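Local coordinates for packaging protein UL32 (Human herpesvirus 8 type M, PDB 6XF9), which forms a zinc-binding pentameric ring required for herpesviral genome packaging and is thought to direct newly made capsids to nuclear replication compartments, at residues M123-D126 / L127-F131; E143-L146 / G147-N150; Q361-H364 / K365-C369; K378-E382 / D383-R387. All coordinates share one frame; numbering follows the deposited sequence.

Contact 1. Residues M123-D126 / L127-F131. With ZN (zinc ion), chain O.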
loop_
_atom_site.group_PDB
_atom_site.type_symbol
_atom_site.label_atom_id
_atom_site.label_comp_id
_atom_site.label_asym_id
_atom_site.label_seq_id
_atom_site.Cartn_x
_atom_site.Cartn_y
_atom_site.Cartn_z
ATOM N N MET D 123 4.075 25.840 38.317
ATOM C CA MET D 123 3.882 24.431 38.600
ATOM C C MET D 123 5.058 23.617 38.096
ATOM O O MET D 123 5.856 24.079 37.270
ATOM C CB MET D 123 2.594 23.939 37.971
ATOM C CG MET D 123 1.465 24.713 38.541
ATOM S SD MET D 123 0.156 23.628 39.027
ATOM C CE MET D 123 -1.021 24.841 39.569
ATOM N N GLY D 124 5.117 22.373 38.588
ATOM C CA GLY D 124 6.170 21.457 38.172
ATOM C C GLY D 124 6.313 21.384 36.670
ATOM O O GLY D 124 7.425 21.367 36.138
ATOM N N ILE D 125 5.191 21.354 35.958
ATOM C CA ILE D 125 5.289 21.272 34.508
ATOM C C ILE D 125 5.975 22.515 33.956
ATOM O O ILE D 125 6.709 22.432 32.965
ATOM C CB ILE D 125 3.896 21.049 33.884
ATOM C CG1 ILE D 125 4.037 20.555 32.446
ATOM C CG2 ILE D 125 3.052 22.325 33.938
ATOM C CD1 ILE D 125 4.946 19.359 32.324
ATOM N N ASP D 126 5.793 23.678 34.600
ATOM C CA ASP D 126 6.402 24.906 34.082
ATOM C C ASP D 126 7.915 24.897 34.256
ATOM O O ASP D 126 8.650 25.353 33.365
ATOM C CB ASP D 126 5.807 26.130 34.770
ATOM C CG ASP D 126 4.311 26.233 34.583
ATOM O OD1 ASP D 126 3.876 26.295 33.409
ATOM O OD2 ASP D 126 3.578 26.273 35.606
ATOM N N LEU D 127 8.390 24.391 35.407
ATOM C CA LEU D 127 9.823 24.209 35.638
ATOM C C LEU D 127 10.418 23.187 34.674
ATOM O O LEU D 127 11.514 23.389 34.140
ATOM C CB LEU D 127 10.065 23.780 37.081
ATOM C CG LEU D 127 9.620 24.799 38.130
ATOM C CD1 LEU D 127 9.693 24.192 39.525
ATOM C CD2 LEU D 127 10.440 26.074 38.066
ATOM N N GLN D 128 9.745 22.042 34.502
ATOM C CA GLN D 128 10.203 21.016 33.563
ATOM C C GLN D 128 10.299 21.547 32.135
ATOM O O GLN D 128 11.276 21.287 31.426
ATOM C CB GLN D 128 9.240 19.843 33.597
ATOM C CG GLN D 128 9.293 19.018 34.837
ATOM C CD GLN D 128 8.546 17.721 34.649
ATOM O OE1 GLN D 128 9.074 16.769 34.084
ATOM N NE2 GLN D 128 7.290 17.694 35.073
ATOM N N LEU D 129 9.265 22.253 31.677
ATOM C CA LEU D 129 9.265 22.767 30.308
ATOM C C LEU D 129 10.375 23.793 30.109
ATOM O O LEU D 129 11.051 23.798 29.067
ATOM C CB LEU D 129 7.895 23.362 29.969
ATOM C CG LEU D 129 6.753 22.394 29.620
ATOM C CD1 LEU D 129 5.420 23.112 29.510
ATOM C CD2 LEU D 129 7.065 21.714 28.289
ATOM N N HIS D 130 10.568 24.688 31.087
ATOM C CA HIS D 130 11.542 25.765 30.913
ATOM C C HIS D 130 12.974 25.265 31.050
ATOM O O HIS D 130 13.834 25.574 30.216
ATOM C CB HIS D 130 11.264 26.899 31.902
ATOM C CG HIS D 130 12.262 28.011 31.828
ATOM N ND1 HIS D 130 12.210 28.992 30.865
ATOM C CD2 HIS D 130 13.338 28.296 32.603
ATOM C CE1 HIS D 130 13.216 29.830 31.042
ATOM N NE2 HIS D 130 13.917 29.428 32.088
ATOM N N PHE D 131 13.251 24.479 32.081
ATOM C CA PHE D 131 14.628 24.128 32.374
ATOM C C PHE D 131 15.086 22.823 31.743
ATOM O O PHE D 131 16.303 22.620 31.611
ATOM C CB PHE D 131 14.838 24.045 33.886
ATOM C CG PHE D 131 14.841 25.383 34.567
ATOM C CD1 PHE D 131 15.893 26.246 34.396
ATOM C CD2 PHE D 131 13.784 25.774 35.368
ATOM C CE1 PHE D 131 15.897 27.477 35.003
ATOM C CE2 PHE D 131 13.786 27.002 35.974
ATOM C CZ PHE D 131 14.850 27.858 35.790
HETATM ZN ZN ZN O . 10.861 29.432 29.382
#
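I125 lies alongside L129 one turn on, the two side chains pointing the same way, with I125 CG1 4.1 Å from L129 CD1. Both belong to the opening turns of helix 124-133, which delivers the histidine of a CxxC-type zinc site of three cysteines and one histidine. The extended side chain of Q128 runs at about a right angle to I125 and passes I125 CD1 with its NE2, while Q128 CG rests 3.3 Å from G124 O. M123 occupies the N-cap position. Its backbone N donates to D126 OD2 at 2.8 Å, reaching the oxygen on its anti lone pair; this is one half of a capping box. With chi1 -59°, D126 CG stands beside its own backbone N, which turns the carboxylate back to the helix start. D126 OD1 has a second partner, S45 OG, so the buried acid ties helix 124-133 to the end of helix 37-45. The main-chain bonds run from L127 N to M123 O through to H130 N and D126 O, the last 3.1 Å long. From this turn the H130 ring swings away to the metal completed by C52, C55 and C136. Y75 OH is hydrogen-bonded to its NE2, fixing the rotation of the ring, and H130 CD2 sits over the centre of the F131 face. The other ring nitrogen, H130 ND1, binds the zinc ion at 2.0 Å.

Contact 2. Residues E143-L146 / G147-N150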
loop_
_atom_site.group_PDB
_atom_site.type_symbol
_atom_site.label_atom_id
_atom_site.label_comp_id
_atom_site.label_asym_id
_atom_site.label_seq_id
_atom_site.Cartn_x
_atom_site.Cartn_y
_atom_site.Cartn_z
ATOM N N GLU D 143 18.221 31.978 13.102
ATOM C CA GLU D 143 17.821 31.198 11.935
ATOM C C GLU D 143 17.433 29.764 12.271
ATOM O O GLU D 143 16.961 29.053 11.384
ATOM C CB GLU D 143 18.949 31.215 10.898
ATOM C CG GLU D 143 20.184 30.433 11.317
ATOM C CD GLU D 143 21.235 31.314 12.047
ATOM O OE1 GLU D 143 22.391 30.844 12.214
ATOM O OE2 GLU D 143 20.916 32.472 12.458
ATOM N N LYS D 144 17.644 29.310 13.484
ATOM C CA LYS D 144 17.288 27.955 13.841
ATOM C C LYS D 144 16.037 27.836 14.661
ATOM O O LYS D 144 15.620 26.753 15.002
ATOM C CB LYS D 144 18.393 27.355 14.672
ATOM C CG LYS D 144 19.676 27.141 13.940
ATOM C CD LYS D 144 20.697 26.563 14.887
ATOM C CE LYS D 144 22.006 26.313 14.160
ATOM N NZ LYS D 144 23.077 25.761 15.043
ATOM N N ILE D 145 15.405 28.949 14.944
ATOM C CA ILE D 145 14.277 28.933 15.870
ATOM C C ILE D 145 13.091 28.203 15.262
ATOM O O ILE D 145 12.461 27.379 15.934
ATOM C CB ILE D 145 13.883 30.355 16.299
ATOM C CG1 ILE D 145 14.823 30.896 17.373
ATOM C CG2 ILE D 145 12.471 30.336 16.865
ATOM C CD1 ILE D 145 14.812 30.052 18.660
ATOM N N LEU D 146 12.738 28.504 14.004
ATOM C CA LEU D 146 11.551 27.872 13.425
ATOM C C LEU D 146 11.630 26.348 13.515
ATOM O O LEU D 146 10.707 25.698 14.020
ATOM C CB LEU D 146 11.339 28.315 11.973
ATOM C CG LEU D 146 10.545 29.618 11.743
ATOM C CD1 LEU D 146 10.166 29.784 10.276
ATOM C CD2 LEU D 146 9.313 29.720 12.624
ATOM N N GLY D 147 12.734 25.769 13.062
ATOM C CA GLY D 147 12.923 24.331 13.198
ATOM C C GLY D 147 12.736 23.840 14.619
ATOM O O GLY D 147 12.159 22.769 14.847
ATOM N N ILE D 148 13.281 24.576 15.595
ATOM C CA ILE D 148 13.144 24.168 16.991
ATOM C C ILE D 148 11.683 24.124 17.387
ATOM O O ILE D 148 11.256 23.223 18.121
ATOM C CB ILE D 148 13.942 25.091 17.931
ATOM C CG1 ILE D 148 15.441 24.852 17.793
ATOM C CG2 ILE D 148 13.565 24.804 19.372
ATOM C CD1 ILE D 148 16.296 26.003 18.250
ATOM N N SER D 149 10.889 25.098 16.930
ATOM C CA SER D 149 9.484 25.126 17.328
ATOM C C SER D 149 8.726 23.911 16.786
ATOM O O SER D 149 7.736 23.475 17.394
ATOM C CB SER D 149 8.822 26.446 16.919
ATOM O OG SER D 149 8.380 26.456 15.576
ATOM N N ASN D 150 9.133 23.367 15.633
ATOM C CA ASN D 150 8.503 22.127 15.184
ATOM C C ASN D 150 8.718 21.026 16.217
ATOM O O ASN D 150 7.759 20.400 16.682
ATOM C CB ASN D 150 9.011 21.723 13.793
ATOM C CG ASN D 150 8.603 22.759 12.691
ATOM O OD1 ASN D 150 7.499 23.348 12.721
ATOM N ND2 ASN D 150 9.479 22.950 11.704
#
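S149 holds OG between its backbone N and carbonyl carbon (chi1 83°), and this folds the hydroxyl back over the preceding turn, where S149 OG donates to L146 O at 2.9 Å. I148 instead carries CG1 beside its backbone N (chi1 -72°), so that I148 CD1 runs back to 3.4 Å from K144 O and reaches I145 CD1 at 4.3 Å. The setting is the first turns of helix 145-164. L146 O is gripped twice: the serine hydroxyl approaches in the carbonyl plane on a lone pair, and N150 N comes nearly end-on at 3.2 Å. The first of these bonds gives the serine hydroxyl an acceptor within its own helix. The backbone spiral is carried on by I148 N bonded to K144 O and by S149 N bonded to I145 O, the latter 2.9 Å long. The N150 amide stays near the L146 carbonyl oxygen without bonding to it, N150 ND2 being 3.8 Å from L146 O. N150 OD1 accepts from H458 N of a second subunit. Within the pentameric ring this helix start is part of a subunit interface: I145 packs on R332 of helix 329-338 of that neighbouring subunit, I148 on its N326, L146 on its L456 in the loop before helix 459-465, and S149 on its Q461 within that helix.

Contact 3. Residues Q361-H364 / K365-C369. With ZN (zinc ion), chain P.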
loop_
_atom_site.group_PDB
_atom_site.type_symbol
_atom_site.label_atom_id
_atom_site.label_comp_id
_atom_site.label_asym_id
_atom_site.label_seq_id
_atom_site.Cartn_x
_atom_site.Cartn_y
_atom_site.Cartn_z
ATOM N N GLN D 361 14.644 -5.925 37.087
ATOM C CA GLN D 361 14.040 -5.224 35.962
ATOM C C GLN D 361 14.315 -3.724 36.017
ATOM O O GLN D 361 14.605 -3.121 34.986
ATOM C CB GLN D 361 12.539 -5.466 35.925
ATOM C CG GLN D 361 12.090 -6.854 35.511
ATOM C CD GLN D 361 12.121 -7.837 36.635
ATOM O OE1 GLN D 361 12.245 -7.459 37.797
ATOM N NE2 GLN D 361 11.943 -9.109 36.310
ATOM N N GLU D 362 14.223 -3.087 37.195
ATOM C CA GLU D 362 14.513 -1.651 37.251
ATOM C C GLU D 362 15.925 -1.377 36.794
ATOM O O GLU D 362 16.170 -0.407 36.071
ATOM C CB GLU D 362 14.317 -1.074 38.651
ATOM C CG GLU D 362 12.907 -1.209 39.218
ATOM C CD GLU D 362 12.701 -0.365 40.461
ATOM O OE1 GLU D 362 12.687 -0.966 41.567
ATOM O OE2 GLU D 362 12.604 0.888 40.335
ATOM N N ILE D 363 16.874 -2.211 37.223
ATOM C CA ILE D 363 18.263 -2.026 36.825
ATOM C C ILE D 363 18.442 -2.423 35.367
ATOM O O ILE D 363 19.147 -1.744 34.610
ATOM C CB ILE D 363 19.182 -2.823 37.769
ATOM C CG1 ILE D 363 19.137 -2.203 39.160
ATOM C CG2 ILE D 363 20.614 -2.843 37.274
ATOM C CD1 ILE D 363 19.572 -3.132 40.234
ATOM N N HIS D 364 17.795 -3.513 34.939
ATOM C CA HIS D 364 17.809 -3.875 33.522
ATOM C C HIS D 364 17.267 -2.739 32.673
ATOM O O HIS D 364 17.878 -2.343 31.675
ATOM C CB HIS D 364 16.974 -5.132 33.282
ATOM C CG HIS D 364 16.940 -5.572 31.848
ATOM N ND1 HIS D 364 15.828 -6.149 31.269
ATOM C CD2 HIS D 364 17.890 -5.538 30.882
ATOM C CE1 HIS D 364 16.090 -6.434 30.004
ATOM N NE2 HIS D 364 17.334 -6.074 29.745
ATOM N N LYS D 365 16.093 -2.221 33.046
ATOM C CA LYS D 365 15.473 -1.129 32.307
ATOM C C LYS D 365 16.384 0.074 32.247
ATOM O O LYS D 365 16.515 0.709 31.197
ATOM C CB LYS D 365 14.157 -0.749 32.958
ATOM C CG LYS D 365 13.617 0.551 32.500
ATOM C CD LYS D 365 12.419 0.931 33.337
ATOM C CE LYS D 365 12.118 2.379 33.146
ATOM N NZ LYS D 365 10.830 2.693 33.768
ATOM N N HIS D 366 17.021 0.409 33.360
ATOM C CA HIS D 366 17.766 1.662 33.409
ATOM C C HIS D 366 19.081 1.577 32.666
ATOM O O HIS D 366 19.434 2.502 31.935
ATOM C CB HIS D 366 18.023 2.071 34.871
ATOM C CG HIS D 366 18.942 3.244 35.015
ATOM N ND1 HIS D 366 18.510 4.551 34.891
ATOM C CD2 HIS D 366 20.274 3.304 35.239
ATOM C CE1 HIS D 366 19.542 5.362 35.042
ATOM N NE2 HIS D 366 20.625 4.631 35.242
ATOM N N LEU D 367 19.819 0.480 32.803
ATOM C CA LEU D 367 21.146 0.428 32.193
ATOM C C LEU D 367 21.125 -0.032 30.743
ATOM O O LEU D 367 22.050 0.298 29.993
ATOM C CB LEU D 367 22.076 -0.503 32.978
ATOM C CG LEU D 367 22.535 -0.076 34.373
ATOM C CD1 LEU D 367 23.223 -1.247 35.050
ATOM C CD2 LEU D 367 23.456 1.110 34.300
ATOM N N PHE D 368 20.121 -0.817 30.320
ATOM C CA PHE D 368 20.191 -1.459 29.012
ATOM C C PHE D 368 18.987 -1.228 28.112
ATOM O O PHE D 368 19.110 -1.482 26.914
ATOM C CB PHE D 368 20.391 -2.981 29.165
ATOM C CG PHE D 368 21.594 -3.385 30.016
ATOM C CD1 PHE D 368 22.873 -3.414 29.475
ATOM C CD2 PHE D 368 21.433 -3.749 31.353
ATOM C CE1 PHE D 368 23.978 -3.787 30.249
ATOM C CE2 PHE D 368 22.546 -4.130 32.139
ATOM C CZ PHE D 368 23.810 -4.144 31.580
ATOM N N CYS D 369 17.845 -0.749 28.625
ATOM C CA CYS D 369 16.607 -0.676 27.847
ATOM C C CYS D 369 16.031 0.726 27.687
ATOM O O CYS D 369 15.877 1.182 26.549
ATOM C CB CYS D 369 15.520 -1.576 28.445
ATOM S SG CYS D 369 16.013 -3.270 28.440
HETATM ZN ZN ZN P . 16.474 5.370 34.779
#
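C369 SG sits over one face of the H364 imidazole, 3.6 Å from the ring centroid and 24° off its normal, a sulfur-aromatic contact. Displaced toward the rim, the sulfur is nearest to H364 NE2 at 3.4 Å. The side chains of F368 and H364 cross at about a right angle, with F368 CD2 at the imidazole edge, 4.0 Å from H364 CD2. With CG anti to the backbone N (chi1 -180°), the histidine extends along the helix side where both later residues arrive. H364 O also accepts from F368 N at 3.0 Å and lies near the plane of the phenyl ring at its edge. All of this belongs to helix 360-369, which widens into a pi-type turn at 365-369 and supplies the histidine of a second CxxC-type zinc site: H366 ND1 binds the zinc ion at 2.2 Å, with C296, C299 and C373. On another flank, I363 CG2 touches L367 CD1 at 3.8 Å. Farther out, the C-terminal tail positions the pieces: Y466 OH is hydrogen-bonded to H364 ND1, its ring steeply inclined to the imidazole, and K365 NZ forms a salt bridge with the terminal carboxylate of A467.

Contact 4. Residues K378-E382 / D383-R387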
loop_
_atom_site.group_PDB
_atom_site.type_symbol
_atom_site.label_atom_id
_atom_site.label_comp_id
_atom_site.label_asym_id
_atom_site.label_seq_id
_atom_site.Cartn_x
_atom_site.Cartn_y
_atom_site.Cartn_z
ATOM N N LYS D 378 23.736 10.034 29.843
ATOM C CA LYS D 378 24.687 10.694 28.946
ATOM C C LYS D 378 24.831 12.172 29.234
ATOM O O LYS D 378 25.887 12.742 28.977
ATOM C CB LYS D 378 24.277 10.534 27.479
ATOM C CG LYS D 378 24.550 9.182 26.847
ATOM C CD LYS D 378 26.053 9.015 26.735
ATOM C CE LYS D 378 26.450 7.896 25.795
ATOM N NZ LYS D 378 27.952 7.826 25.628
ATOM N N VAL D 379 23.803 12.797 29.780
ATOM C CA VAL D 379 23.778 14.242 29.950
ATOM C C VAL D 379 24.395 14.683 31.275
ATOM O O VAL D 379 24.947 15.783 31.359
ATOM C CB VAL D 379 22.314 14.704 29.828
ATOM C CG1 VAL D 379 22.180 16.160 30.108
ATOM C CG2 VAL D 379 21.758 14.389 28.442
ATOM N N VAL D 380 24.340 13.830 32.303
ATOM C CA VAL D 380 24.682 14.211 33.671
ATOM C C VAL D 380 26.187 14.377 33.856
ATOM O O VAL D 380 26.995 13.616 33.303
ATOM C CB VAL D 380 24.128 13.144 34.627
ATOM C CG1 VAL D 380 24.828 11.816 34.365
ATOM C CG2 VAL D 380 24.267 13.581 36.058
ATOM N N SER D 381 26.569 15.368 34.669
ATOM C CA SER D 381 27.937 15.532 35.170
ATOM C C SER D 381 27.872 15.641 36.690
ATOM O O SER D 381 27.408 16.660 37.215
ATOM C CB SER D 381 28.608 16.757 34.579
ATOM O OG SER D 381 29.782 17.056 35.311
ATOM N N GLU D 382 28.269 14.568 37.392
ATOM C CA GLU D 382 28.268 14.574 38.857
ATOM C C GLU D 382 29.228 15.605 39.428
ATOM O O GLU D 382 29.063 16.020 40.582
ATOM C CB GLU D 382 28.609 13.189 39.415
ATOM C CG GLU D 382 29.970 12.618 39.039
ATOM C CD GLU D 382 30.042 12.095 37.626
ATOM O OE1 GLU D 382 30.959 11.281 37.349
ATOM O OE2 GLU D 382 29.180 12.476 36.792
ATOM N N ASP D 383 30.253 15.988 38.663
ATOM C CA ASP D 383 31.183 17.015 39.109
ATOM C C ASP D 383 30.502 18.378 39.175
ATOM O O ASP D 383 30.568 19.054 40.202
ATOM C CB ASP D 383 32.382 17.054 38.175
ATOM C CG ASP D 383 33.074 15.712 38.079
ATOM O OD1 ASP D 383 33.237 15.047 39.126
ATOM O OD2 ASP D 383 33.444 15.305 36.958
ATOM N N VAL D 384 29.862 18.814 38.082
ATOM C CA VAL D 384 29.133 20.083 38.102
ATOM C C VAL D 384 28.132 20.092 39.236
ATOM O O VAL D 384 28.019 21.063 39.992
ATOM C CB VAL D 384 28.429 20.341 36.756
ATOM C CG1 VAL D 384 27.590 21.578 36.856
ATOM C CG2 VAL D 384 29.436 20.496 35.646
ATOM N N LEU D 385 27.378 19.011 39.370
ATOM C CA LEU D 385 26.239 19.055 40.266
ATOM C C LEU D 385 26.673 19.053 41.723
ATOM O O LEU D 385 26.019 19.679 42.566
ATOM C CB LEU D 385 25.308 17.882 39.988
ATOM C CG LEU D 385 24.532 17.902 38.674
ATOM C CD1 LEU D 385 23.400 16.865 38.774
ATOM C CD2 LEU D 385 24.000 19.304 38.326
ATOM N N PHE D 386 27.747 18.326 42.052
ATOM C CA PHE D 386 27.984 17.981 43.446
ATOM C C PHE D 386 29.343 18.354 44.009
ATOM O O PHE D 386 29.497 18.310 45.230
ATOM C CB PHE D 386 27.732 16.479 43.676
ATOM C CG PHE D 386 26.281 16.174 43.900
ATOM C CD1 PHE D 386 25.655 16.571 45.069
ATOM C CD2 PHE D 386 25.525 15.582 42.913
ATOM C CE1 PHE D 386 24.312 16.345 45.270
ATOM C CE2 PHE D 386 24.185 15.342 43.105
ATOM C CZ PHE D 386 23.578 15.723 44.286
ATOM N N ARG D 387 30.310 18.737 43.196
ATOM C CA ARG D 387 31.587 19.180 43.727
ATOM C C ARG D 387 31.581 20.675 43.997
ATOM O O ARG D 387 31.029 21.470 43.221
ATOM C CB ARG D 387 32.716 18.806 42.779
ATOM C CG ARG D 387 32.878 17.315 42.754
ATOM C CD ARG D 387 34.271 16.892 42.445
ATOM N NE ARG D 387 34.377 15.451 42.644
ATOM C CZ ARG D 387 34.575 14.885 43.829
ATOM N NH1 ARG D 387 34.683 15.651 44.910
ATOM N NH2 ARG D 387 34.674 13.564 43.935
#
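The chain leaves helix 371-379 at V380, passes through two extended residues and enters the short helix 382-386, which R387 in turn leaves. V380 and S381 are the whole link, and S381 is the N-cap of the second helix. L385 N donates to S381 O at 3.2 Å, and F386 N makes a weaker, more bent bond to E382 O. The cap itself is nearly straight: V384 N points at S381 OG over 3.3 Å with an N-H...O angle of 176°. Because OG stands anti to the serine's backbone N, it faces the first turn, and V384 CG2 lies against it at 3.5 Å. One residue ahead of the cap, V380 CG2 comes to 4.3 Å from L385 CD1. Joining the residue before the N-cap to the fourth one after it, this pair is a hydrophobic staple. V384 and L385 then pack on F80 and F81 of helix 71-83, while the F386 ring meets W5 edge-to-face and has E382 O near its own edge. E382 and D383 run side by side, their carboxylate planes 34° apart, with E382 OE1 and D383 OD2 4.7 Å from each other. R387 turns the edge of its guanidinium to D383, R387 NE lying 3.7 Å from D383 OD1 in a long salt bridge. Two acids in the first turn probably interact favourably with the positive end of the helix dipole, and the arginine near its C-terminal end would offset part of their mutual repulsion.

Contacts 1 and 3 each present the histidine of a zinc site otherwise made of three cysteines; they lie on opposite sides of the chain's centre, 26 Å apart between centres. Contact 2, 20 Å from contact 1 centre to centre, opens the next helix, at a subunit interface, with the I148 side chain about 9 Å from that of the zinc ligand C136. Contact 4 begins at the end of helix 371-379, the helix that follows contact 3 and holds the zinc ligand C373; the V380 side chain is about 8 Å from that of H366. Its nearest atoms come within about 9 Å of contact 1, and no two of the four contacts touch.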